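Side-chain contacts in esterase D (Lactobacillus rhamnosus, PDB 3DKR), which probably hydrolyses carboxylic esters, as an alpha/beta hydrolase with a serine, histidine and aspartate catalytic triad: residues L100-G103 and G104-M108; A86-T89 and A90-K94; D240-A243 and F244-E248. One frame throughout, in Å; residues are numbered along the deposited sequence.

Contact 1: L100-G103 and G104-M108. With ACT (acetate ion), chain B.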
loop_
_atom_site.group_PDB
_atom_site.type_symbol
_atom_site.label_atom_id
_atom_site.label_comp_id
_atom_site.label_asym_id
_atom_site.label_seq_id
_atom_site.Cartn_x
_atom_site.Cartn_y
_atom_site.Cartn_z
ATOM N N LEU A 100 -0.854 -0.219 1.429
ATOM C CA LEU A 100 -0.295 -1.126 2.444
ATOM C C LEU A 100 1.174 -0.742 2.693
ATOM O O LEU A 100 1.504 0.441 2.563
ATOM C CB LEU A 100 -0.505 -2.595 2.047
ATOM C CG LEU A 100 -1.930 -3.050 2.388
ATOM C CD1 LEU A 100 -2.387 -4.225 1.504
ATOM C CD2 LEU A 100 -2.036 -3.410 3.867
ATOM N N SER A 101 2.057 -1.644 3.134
ATOM C CA SER A 101 3.415 -1.153 3.477
ATOM C C SER A 101 4.116 -0.565 2.245
ATOM O O SER A 101 4.571 0.584 2.265
ATOM C CB SER A 101 4.291 -2.213 4.156
ATOM O OG SER A 101 3.819 -2.567 5.444
ATOM N N LEU A 102 4.173 -1.336 1.171
ATOM C CA LEU A 102 4.809 -0.874 -0.059
ATOM C C LEU A 102 4.006 0.266 -0.684
ATOM O O LEU A 102 4.525 1.365 -0.888
ATOM C CB LEU A 102 4.970 -2.034 -1.048
ATOM C CG LEU A 102 5.571 -1.632 -2.390
ATOM C CD1 LEU A 102 7.046 -1.210 -2.272
ATOM C CD2 LEU A 102 5.403 -2.783 -3.380
ATOM N N GLY A 103 2.732 0.008 -0.979
ATOM C CA GLY A 103 1.863 1.028 -1.568
ATOM C C GLY A 103 1.847 2.296 -0.732
ATOM O O GLY A 103 1.740 3.399 -1.275
ATOM N N GLY A 104 1.938 2.137 0.589
ATOM C CA GLY A 104 1.911 3.279 1.522
ATOM C C GLY A 104 3.120 4.198 1.432
ATOM O O GLY A 104 3.020 5.387 1.716
ATOM N N ILE A 105 4.270 3.658 1.041
ATOM C CA ILE A 105 5.448 4.488 0.788
ATOM C C ILE A 105 5.083 5.455 -0.333
ATOM O O ILE A 105 5.337 6.654 -0.231
ATOM C CB ILE A 105 6.673 3.637 0.360
ATOM C CG1 ILE A 105 7.150 2.773 1.525
ATOM C CG2 ILE A 105 7.850 4.528 -0.136
ATOM C CD1 ILE A 105 8.054 1.616 1.059
ATOM N N PHE A 106 4.467 4.933 -1.392
ATOM C CA PHE A 106 4.109 5.763 -2.537
ATOM C C PHE A 106 2.936 6.695 -2.222
ATOM O O PHE A 106 2.901 7.818 -2.707
ATOM C CB PHE A 106 3.830 4.895 -3.760
ATOM C CG PHE A 106 4.958 3.940 -4.063
ATOM C CD1 PHE A 106 6.246 4.419 -4.224
ATOM C CD2 PHE A 106 4.741 2.569 -4.142
ATOM C CE1 PHE A 106 7.301 3.544 -4.488
ATOM C CE2 PHE A 106 5.782 1.703 -4.412
ATOM C CZ PHE A 106 7.059 2.184 -4.568
ATOM N N ALA A 107 1.995 6.246 -1.384
ATOM C CA ALA A 107 0.903 7.131 -0.942
ATOM C C ALA A 107 1.449 8.347 -0.229
ATOM O O ALA A 107 1.016 9.474 -0.470
ATOM C CB ALA A 107 -0.073 6.399 -0.027
ATOM N N MET A 108 2.430 8.125 0.643
ATOM C CA MET A 108 3.022 9.233 1.386
ATOM C C MET A 108 3.820 10.124 0.445
ATOM O O MET A 108 3.758 11.351 0.571
ATOM C CB MET A 108 3.856 8.733 2.560
ATOM C CG MET A 108 3.044 8.031 3.648
ATOM S SD MET A 108 1.575 8.929 4.246
ATOM C CE MET A 108 2.288 10.538 4.622
HETATM C C ACT B . 3.273 -4.888 2.212
HETATM O O ACT B . 3.709 -4.178 1.256
HETATM O OXT ACT B . 2.280 -4.480 2.878
HETATM C CH3 ACT B . 3.908 -6.207 2.559
#
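Phe106 presents its ring obliquely to the helical turn before it. Its CD2 lies 3.5 Å from Leu102 O, and its CE2 is met by Leu102 CD1 at 3.8 Å. Around the rest of the ring stand Trp77, Trp78 and Ser81 of helix 74-89, and Phe172 of helix 155-178. The other flat group, the acetate, is held through its oxygens: OXT accepts from Ser101 N at 2.9 Å and O accepts from Leu102 N, also at 2.9 Å. His226 NE2 and Tyr31 N bind the same ion. Leu102 serves both groups: its CG stands anti to the backbone N (chi1 177°), which brings CD1 along the helix to Phe106 CE2, while its N-H faces the acetate. Replacing Phe106 by an alanine would probably open a gap between Leu102 and Phe172 and take away a ring that packs on Trp77. The sequence Leu-Ser-Leu-Gly, running from strand 94-99 straight into helix 101-113, is the nucleophile elbow of the alpha/beta hydrolase fold. The turn is tight: Gly104 N reaches Leu100 O at 2.6 Å from above the carbonyl plane (41° out of it), and a CB on Gly104 would fall 2.4 Å from that oxygen. One turn on, Ala107 N bonds to Gly103 O at 2.9 Å. Ser101, the predicted nucleophile, has a helical phi of -62° and not the strained positive value usual at such an elbow; its OG bonds to Ser125 O and weakly to Ser124 OG, with the His226 side chain close by. Leu102 N and Tyr31 N gripping a carboxylate is consistent with an oxyanion hole, and the acetate, probably from the crystallisation liquor, may mimic a bound carbonyl or carboxylate of substrate or product.

Contact 2: A86-T89 and A90-K94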
loop_
_atom_site.group_PDB
_atom_site.type_symbol
_atom_site.label_atom_id
_atom_site.label_comp_id
_atom_site.label_asym_id
_atom_site.label_seq_id
_atom_site.Cartn_x
_atom_site.Cartn_y
_atom_site.Cartn_z
ATOM N N ALA A 86 -2.940 10.597 -11.026
ATOM C CA ALA A 86 -3.351 11.519 -12.095
ATOM C C ALA A 86 -4.632 11.075 -12.798
ATOM O O ALA A 86 -5.491 11.891 -13.149
ATOM C CB ALA A 86 -2.230 11.678 -13.108
ATOM N N HIS A 87 -4.765 9.769 -12.999
ATOM C CA HIS A 87 -5.957 9.173 -13.613
ATOM C C HIS A 87 -7.219 9.601 -12.863
ATOM O O HIS A 87 -8.249 9.918 -13.467
ATOM C CB HIS A 87 -5.813 7.645 -13.584
ATOM C CG HIS A 87 -7.001 6.904 -14.099
ATOM N ND1 HIS A 87 -7.301 6.827 -15.447
ATOM C CD2 HIS A 87 -7.953 6.184 -13.457
ATOM C CE1 HIS A 87 -8.394 6.097 -15.606
ATOM N NE2 HIS A 87 -8.807 5.695 -14.415
ATOM N N MET A 88 -7.112 9.632 -11.536
ATOM C CA MET A 88 -8.248 9.874 -10.665
ATOM C C MET A 88 -8.459 11.369 -10.430
ATOM O O MET A 88 -9.611 11.827 -10.412
ATOM C CB MET A 88 -8.089 9.115 -9.348
ATOM C CG MET A 88 -8.118 7.579 -9.515
ATOM S SD MET A 88 -9.685 6.964 -10.177
ATOM C CE MET A 88 -10.594 6.680 -8.665
ATOM N N THR A 89 -7.378 12.135 -10.287
ATOM C CA THR A 89 -7.539 13.588 -10.138
ATOM C C THR A 89 -8.030 14.246 -11.437
ATOM O O THR A 89 -8.457 15.404 -11.417
ATOM C CB THR A 89 -6.257 14.286 -9.674
ATOM O OG1 THR A 89 -5.230 14.111 -10.656
ATOM C CG2 THR A 89 -5.808 13.778 -8.317
ATOM N N ALA A 90 -7.958 13.559 -12.570
ATOM C CA ALA A 90 -8.570 14.095 -13.803
ATOM C C ALA A 90 -10.106 14.038 -13.771
ATOM O O ALA A 90 -10.771 14.802 -14.488
ATOM C CB ALA A 90 -8.053 13.336 -15.005
ATOM N N LYS A 91 -10.648 13.133 -12.953
ATOM C CA LYS A 91 -12.065 12.729 -13.001
ATOM C C LYS A 91 -12.897 13.252 -11.834
ATOM O O LYS A 91 -14.058 13.640 -12.028
ATOM C CB LYS A 91 -12.184 11.185 -12.972
ATOM C CG LYS A 91 -11.596 10.467 -14.131
ATOM C CD LYS A 91 -11.547 8.944 -13.890
ATOM C CE LYS A 91 -12.908 8.320 -13.852
ATOM N NZ LYS A 91 -12.856 6.908 -14.370
ATOM N N TYR A 92 -12.334 13.217 -10.629
ATOM C CA TYR A 92 -13.102 13.406 -9.390
ATOM C C TYR A 92 -12.789 14.728 -8.733
ATOM O O TYR A 92 -11.661 15.173 -8.770
ATOM C CB TYR A 92 -12.827 12.273 -8.386
ATOM C CG TYR A 92 -13.332 10.968 -8.911
ATOM C CD1 TYR A 92 -14.686 10.738 -8.984
ATOM C CD2 TYR A 92 -12.477 10.004 -9.413
ATOM C CE1 TYR A 92 -15.188 9.572 -9.515
ATOM C CE2 TYR A 92 -12.972 8.828 -9.932
ATOM C CZ TYR A 92 -14.334 8.619 -9.977
ATOM O OH TYR A 92 -14.845 7.444 -10.506
ATOM N N ALA A 93 -13.789 15.332 -8.098
ATOM C CA ALA A 93 -13.576 16.582 -7.376
ATOM C C ALA A 93 -12.550 16.404 -6.268
ATOM O O ALA A 93 -11.774 17.312 -6.003
ATOM C CB ALA A 93 -14.868 17.062 -6.771
ATOM N N LYS A 94 -12.610 15.263 -5.575
ATOM C CA LYS A 94 -11.684 14.957 -4.479
ATOM C C LYS A 94 -11.109 13.570 -4.645
ATOM O O LYS A 94 -11.820 12.647 -5.050
ATOM C CB LYS A 94 -12.393 15.067 -3.130
ATOM C CG LYS A 94 -12.931 16.472 -2.838
ATOM C CD LYS A 94 -13.370 16.609 -1.384
ATOM C CE LYS A 94 -14.003 17.967 -1.087
ATOM N NZ LYS A 94 -14.350 18.143 0.354
#
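Met88 runs alongside Tyr92, and its end meets the ring at the edge. CE comes to 3.4 Å from Tyr92 CE2, while SD lies in the ring plane, 5.1 Å from the centroid of Tyr92, a Met-aromatic contact. The thioether chain bends twice to arrive there, at chi2 (-62°) and chi3 (-90°). One face of the same ring carries Lys91 CB, 3.7 Å above the plane of Tyr92 and offset toward the rim. Further along the lysine, CD passes over one face of the His87 imidazole, also toward its rim, and CG rests 3.5 Å from His87 O. The backbone ends the helix by sharing one acceptor: Met88 O takes Tyr92 N at 3.1 Å almost straight along its carbonyl bond, and Lys91 N at 3.0 Å from well above the carbonyl plane. Two donors thus pin this last turn as the chain leaves the helix. The polar ends of Lys91, His87 and Tyr92 turn to residues 17-20: Lys91 NZ forms salt bridges with Glu17 and Glu19, His87 NE2 bonds to Glu17, and Tyr92 OH accepts from Gly20 N. The contact therefore closes helix 74-89 against the sheet, with Met88 lying on Val26 of strand 23-28 and Val95 of strand 94-99, the strand that follows directly.

Contact 3: D240-A243 and F244-E248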
loop_
_atom_site.group_PDB
_atom_site.type_symbol
_atom_site.label_atom_id
_atom_site.label_comp_id
_atom_site.label_asym_id
_atom_site.label_seq_id
_atom_site.Cartn_x
_atom_site.Cartn_y
_atom_site.Cartn_z
ATOM N N ASP A 240 -13.209 3.018 9.688
ATOM C CA ASP A 240 -12.293 4.099 10.075
ATOM C C ASP A 240 -11.893 4.957 8.869
ATOM O O ASP A 240 -11.845 6.187 8.945
ATOM C CB ASP A 240 -11.044 3.528 10.746
ATOM C CG ASP A 240 -11.342 2.855 12.087
ATOM O OD1 ASP A 240 -12.389 3.190 12.718
ATOM O OD2 ASP A 240 -10.526 2.012 12.522
ATOM N N VAL A 241 -11.597 4.295 7.749
ATOM C CA VAL A 241 -11.192 5.008 6.525
ATOM C C VAL A 241 -12.336 5.868 5.976
ATOM O O VAL A 241 -12.147 7.020 5.556
ATOM C CB VAL A 241 -10.709 4.001 5.446
ATOM C CG1 VAL A 241 -10.578 4.684 4.068
ATOM C CG2 VAL A 241 -9.396 3.318 5.902
ATOM N N ILE A 242 -13.532 5.302 5.991
ATOM C CA ILE A 242 -14.701 6.027 5.521
ATOM C C ILE A 242 -14.974 7.222 6.432
ATOM O O ILE A 242 -15.221 8.316 5.943
ATOM C CB ILE A 242 -15.897 5.071 5.373
ATOM C CG1 ILE A 242 -15.627 4.111 4.211
ATOM C CG2 ILE A 242 -17.182 5.852 5.113
ATOM C CD1 ILE A 242 -16.622 2.968 4.076
ATOM N N ALA A 243 -14.868 7.028 7.744
ATOM C CA ALA A 243 -15.021 8.160 8.680
ATOM C C ALA A 243 -14.005 9.275 8.396
ATOM O O ALA A 243 -14.327 10.475 8.418
ATOM C CB ALA A 243 -14.892 7.686 10.103
ATOM N N PHE A 244 -12.769 8.873 8.114
ATOM C CA PHE A 244 -11.686 9.799 7.794
ATOM C C PHE A 244 -12.008 10.645 6.573
ATOM O O PHE A 244 -11.830 11.871 6.573
ATOM C CB PHE A 244 -10.393 8.988 7.605
ATOM C CG PHE A 244 -9.228 9.776 7.096
ATOM C CD1 PHE A 244 -8.441 10.544 7.964
ATOM C CD2 PHE A 244 -8.863 9.712 5.761
ATOM C CE1 PHE A 244 -7.350 11.238 7.490
ATOM C CE2 PHE A 244 -7.768 10.424 5.284
ATOM C CZ PHE A 244 -7.012 11.175 6.141
ATOM N N MET A 245 -12.493 9.983 5.521
ATOM C CA MET A 245 -12.870 10.681 4.308
ATOM C C MET A 245 -14.077 11.585 4.527
ATOM O O MET A 245 -14.116 12.708 4.029
ATOM C CB MET A 245 -13.124 9.671 3.196
ATOM C CG MET A 245 -11.815 9.053 2.742
ATOM S SD MET A 245 -11.924 8.227 1.148
ATOM C CE MET A 245 -12.746 6.858 1.785
ATOM N N GLN A 246 -15.029 11.117 5.315
ATOM C CA GLN A 246 -16.256 11.889 5.532
ATOM C C GLN A 246 -16.010 13.169 6.317
ATOM O O GLN A 246 -16.773 14.135 6.196
ATOM C CB GLN A 246 -17.304 11.019 6.214
ATOM C CG GLN A 246 -17.999 10.078 5.267
ATOM C CD GLN A 246 -18.900 10.824 4.298
ATOM O OE1 GLN A 246 -18.436 11.385 3.306
ATOM N NE2 GLN A 246 -20.195 10.869 4.605
ATOM N N GLN A 247 -14.951 13.184 7.117
ATOM C CA GLN A 247 -14.515 14.413 7.792
ATOM C C GLN A 247 -14.165 15.557 6.839
ATOM O O GLN A 247 -14.178 16.720 7.248
ATOM C CB GLN A 247 -13.332 14.114 8.710
ATOM C CG GLN A 247 -13.734 13.390 9.968
ATOM C CD GLN A 247 -14.515 14.285 10.921
ATOM O OE1 GLN A 247 -14.128 15.432 11.163
ATOM N NE2 GLN A 247 -15.624 13.765 11.465
ATOM N N GLU A 248 -13.860 15.237 5.577
ATOM C CA GLU A 248 -13.643 16.267 4.542
ATOM C C GLU A 248 -14.913 16.893 3.938
ATOM O O GLU A 248 -14.829 17.845 3.150
ATOM C CB GLU A 248 -12.747 15.711 3.429
ATOM C CG GLU A 248 -11.356 15.355 3.934
ATOM C CD GLU A 248 -10.649 16.548 4.531
ATOM O OE1 GLU A 248 -10.495 17.570 3.830
ATOM O OE2 GLU A 248 -10.272 16.488 5.712
HETATM O O HOH W 1 -16.283 11.699 9.928
#
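Val241 and Met245 pack flank to flank on the last turns of helix 234-246, the C-terminal helix of the alpha/beta hydrolase fold, with Val241 CG1 3.8 Å from Met245 CE. The methionine chain turns at chi3 (-76°), which brings its methyl beside Val241 CG1. This inner side is closely packed. Met245 also touches Leu45 of helix 39-47 and Phe96 of strand 94-99, and Val241 reaches Met41 and Phe98. Beside them, Phe244 CB sits 3.3 Å from Val241 O; its CG, anti to the backbone N (chi1 172°), carries the ring to Phe98 and to an edge-to-face meeting with Phe188. Regular helical bonds run beneath, among them Met245 N to Val241 O at 3.0 Å. The fit slackens between Ile242, which itself rests on Leu45, and the exposed Gln246: Ile242 CG2 and Gln246 CG come no nearer than 4.3 Å. Gln246 is bent at chi2, and its OE1 bonds to Asn249. At the margins, Asp240 OD2 bonds to Tyr221 OH and Glu248 forms a salt bridge with Arg215, so polar groups fasten the helix to strand 216-221 and the loop before it. On the outer side Ala243 O takes two donors: Gln247 N at 3.1 Å, and a water at 2.8 Å that in turn accepts from Gln247 NE2 at 2.7 Å.

Along the chain contact 2 comes first, then contact 1, and contact 3 near the C-terminus. Strand 94-99 ties them together: it starts from the loop of contact 2, runs into the elbow of contact 1, and bears contact 3 on its side chains. Val95 meets contact 2 whereas Phe96 and Phe98 meet contact 3, placing helices 74-89 and 234-246 on opposite faces of the sheet. The three centres stand 18 to 19 Å apart. Contacts 2 and 3, plain structural packing, touch near the start of strand 94-99, where Lys94 NZ lies 2.9 Å from Glu248 O; contact 1 alone holds the predicted nucleophile, near the chain's centre. The strand that delivers this serine is thus covered by helices on both faces.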